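Local coordinates for protein telomere length regulator taz1 (Schizosaccharomyces pombe, PDB 4ZMI) that binds double-stranded telomeric DNA and regulates telomere length and function, the chain here being its helical domain, at residues Glu44-Ser47 with Glu48-Lys52. Numbering follows the deposited sequence.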
ATOM      1  N   GLU A  44     -15.033   4.557   8.906  1.00 75.25           N
ATOM      2  CA  GLU A  44     -16.142   5.505   8.805  1.00 82.71           C
ATOM      3  C   GLU A  44     -16.020   6.627   9.829  1.00 82.86           C
ATOM      4  O   GLU A  44     -16.336   7.789   9.539  1.00 85.44           O
ATOM      5  CB  GLU A  44     -17.490   4.809   8.949  1.00 93.74           C
ATOM      6  CG  GLU A  44     -18.667   5.772   8.970  1.00108.42           C
ATOM      7  CD  GLU A  44     -18.813   6.551   7.678  1.00116.44           C
ATOM      8  OE1 GLU A  44     -18.604   5.950   6.597  1.00116.25           O
ATOM      9  OE2 GLU A  44     -19.141   7.760   7.746  1.00118.45           O
ATOM     10  N   SER A  45     -15.534   6.283  11.013  1.00 73.68           N
ATOM     11  CA  SER A  45     -15.316   7.289  12.053  1.00 81.71           C
ATOM     12  C   SER A  45     -14.172   8.213  11.676  1.00 83.43           C
ATOM     13  O   SER A  45     -14.214   9.425  11.943  1.00 84.41           O
ATOM     14  CB  SER A  45     -15.022   6.628  13.398  1.00 76.13           C
ATOM     15  OG  SER A  45     -16.076   5.757  13.755  1.00 81.25           O
ATOM     16  N   PHE A  46     -13.144   7.625  11.070  1.00 74.52           N
ATOM     17  CA  PHE A  46     -12.010   8.384  10.573  1.00 74.03           C
ATOM     18  C   PHE A  46     -12.552   9.406   9.582  1.00 75.05           C
ATOM     19  O   PHE A  46     -12.102  10.555   9.546  1.00 83.33           O
ATOM     20  CB  PHE A  46     -10.999   7.447   9.909  1.00 69.39           C
ATOM     21  CG  PHE A  46      -9.592   7.954   9.929  1.00 72.93           C
ATOM     22  CD1 PHE A  46      -9.322   9.292  10.162  1.00 72.56           C
ATOM     23  CD2 PHE A  46      -8.533   7.086   9.702  1.00 71.92           C
ATOM     24  CE1 PHE A  46      -8.022   9.761  10.170  1.00 73.12           C
ATOM     25  CE2 PHE A  46      -7.231   7.549   9.706  1.00 70.69           C
ATOM     26  CZ  PHE A  46      -6.979   8.892   9.939  1.00 73.13           C
ATOM     27  N   SER A  47     -13.557   8.990   8.816  1.00 74.94           N
ATOM     28  CA  SER A  47     -14.131   9.843   7.774  1.00 87.12           C
ATOM     29  C   SER A  47     -14.884  11.028   8.365  1.00 82.43           C
ATOM     30  O   SER A  47     -14.665  12.177   7.984  1.00 81.06           O
ATOM     31  CB  SER A  47     -15.073   9.039   6.872  1.00 88.83           C
ATOM     32  OG  SER A  47     -14.363   8.074   6.129  1.00 86.53           O
ATOM     33  N   GLU A  48     -15.773  10.733   9.300  1.00 85.69           N
ATOM     34  CA  GLU A  48     -16.556  11.768   9.949  1.00 88.53           C
ATOM     35  C   GLU A  48     -15.654  12.779  10.631  1.00 92.15           C
ATOM     36  O   GLU A  48     -15.867  13.982  10.512  1.00 95.08           O
ATOM     37  CB  GLU A  48     -17.507  11.160  10.970  1.00 87.03           C
ATOM     38  CG  GLU A  48     -18.486  10.166  10.388  1.00 91.99           C
ATOM     39  CD  GLU A  48     -19.312   9.479  11.465  1.00111.70           C
ATOM     40  OE1 GLU A  48     -19.262   9.929  12.637  1.00118.17           O
ATOM     41  OE2 GLU A  48     -20.006   8.487  11.144  1.00115.23           O
ATOM     42  N   ARG A  49     -14.642  12.303  11.343  1.00 92.55           N
ATOM     43  CA  ARG A  49     -13.753  13.231  12.027  1.00 98.30           C
ATOM     44  C   ARG A  49     -12.986  14.108  11.038  1.00102.63           C
ATOM     45  O   ARG A  49     -12.760  15.286  11.306  1.00107.71           O
ATOM     46  CB  ARG A  49     -12.809  12.503  12.986  1.00100.63           C
ATOM     47  CG  ARG A  49     -11.687  13.373  13.571  1.00111.53           C
ATOM     48  CD  ARG A  49     -12.179  14.543  14.434  1.00124.30           C
ATOM     49  NE  ARG A  49     -11.053  15.219  15.084  1.00137.95           N
ATOM     50  CZ  ARG A  49     -11.145  16.305  15.851  1.00154.66           C
ATOM     51  NH1 ARG A  49     -12.323  16.873  16.080  1.00160.91           N
ATOM     52  NH2 ARG A  49     -10.050  16.827  16.391  1.00160.30           N
ATOM     53  N   LEU A  50     -12.605  13.552   9.890  1.00 98.19           N
ATOM     54  CA  LEU A  50     -11.873  14.344   8.909  1.00 95.41           C
ATOM     55  C   LEU A  50     -12.725  15.477   8.306  1.00 96.75           C
ATOM     56  O   LEU A  50     -12.228  16.585   8.075  1.00 99.26           O
ATOM     57  CB  LEU A  50     -11.254  13.450   7.822  1.00 89.96           C
ATOM     58  CG  LEU A  50      -9.943  12.746   8.207  1.00 86.47           C
ATOM     59  CD1 LEU A  50      -9.556  11.678   7.206  1.00 84.44           C
ATOM     60  CD2 LEU A  50      -8.799  13.736   8.349  1.00 86.91           C
ATOM     61  N   GLY A  51     -14.008  15.206   8.072  1.00 92.16           N
ATOM     62  CA  GLY A  51     -14.886  16.177   7.440  1.00 88.21           C
ATOM     63  C   GLY A  51     -15.135  15.820   5.988  1.00 93.50           C
ATOM     64  O   GLY A  51     -14.242  15.307   5.312  1.00 89.41           O
ATOM     65  N   LYS A  52     -16.342  16.075   5.495  1.00 91.07           N
ATOM     66  CA  LYS A  52     -16.683  15.627   4.158  1.00 88.18           C
ATOM     67  C   LYS A  52     -15.829  16.368   3.155  1.00100.14           C
ATOM     68  O   LYS A  52     -15.272  15.771   2.235  1.00104.12           O
ATOM     69  CB  LYS A  52     -18.167  15.824   3.867  1.00 94.73           C
ATOM     70  CG  LYS A  52     -19.065  14.980   4.748  1.00100.78           C
ATOM     71  CD  LYS A  52     -20.457  14.782   4.166  1.00106.06           C
ATOM     72  CE  LYS A  52     -21.187  13.674   4.924  1.00108.80           C
ATOM     73  NZ  LYS A  52     -22.566  13.411   4.433  1.00109.84           N
TER
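F46 and L50, one turn apart on the short helix 43-50, form the tightly packed side of this local contact. L50 CD1 lies 3.8 Å from F46 CD1, approaching the ring obliquely along the CD1-CE1 side. The leucine's first torsion of -80° sets CG beside its own backbone N and anti to the carbonyl carbon, and the branch lies against the preceding turn, CG being 3.4 Å from F46 O. Both side chains are buried: F46 also meets V29 and L50 meets I32 of helix 5-35, while L111 touches both. A flat ring and a branched aliphatic chain suit the apolar seam that the helix makes with helix 5-35 and the loop at L111.

The outward side is looser. E44 swings CG anti to its backbone N (chi1 175°) and then bends, whereas E48 runs extended beyond CG; the two chains cross at about a right angle, with OE2 of E44 3.6 Å from OE2 of E48. Like charges this close should repel, a cost that solvent around the exposed E48 would be expected to screen. E44 OE1 has a weak hydrogen bond from N113. Near the helix start, the short hydroxyls of serines can reach back along the chain: S45 OG pairs with N42 OD1, and S47 OG more weakly with P43 O.

Backbone hydrogen bonds tie one turn to the next: E48 N to E44 O (3.0 Å), R49 N to S45 O, L50 N to F46 O and, last, G51 N to S47 O (3.1 Å). G51 then leaves helical geometry with a positive phi of 104°, a conformation open to glycine, which has no side chain to meet the preceding carbonyl oxygen, and serves as N-cap of helix 52-68. The chemistry implies an amphipathic helix that packs its apolar face against the rest of the domain, while the two glutamates probably sit close at modest cost because solvent reaches that side.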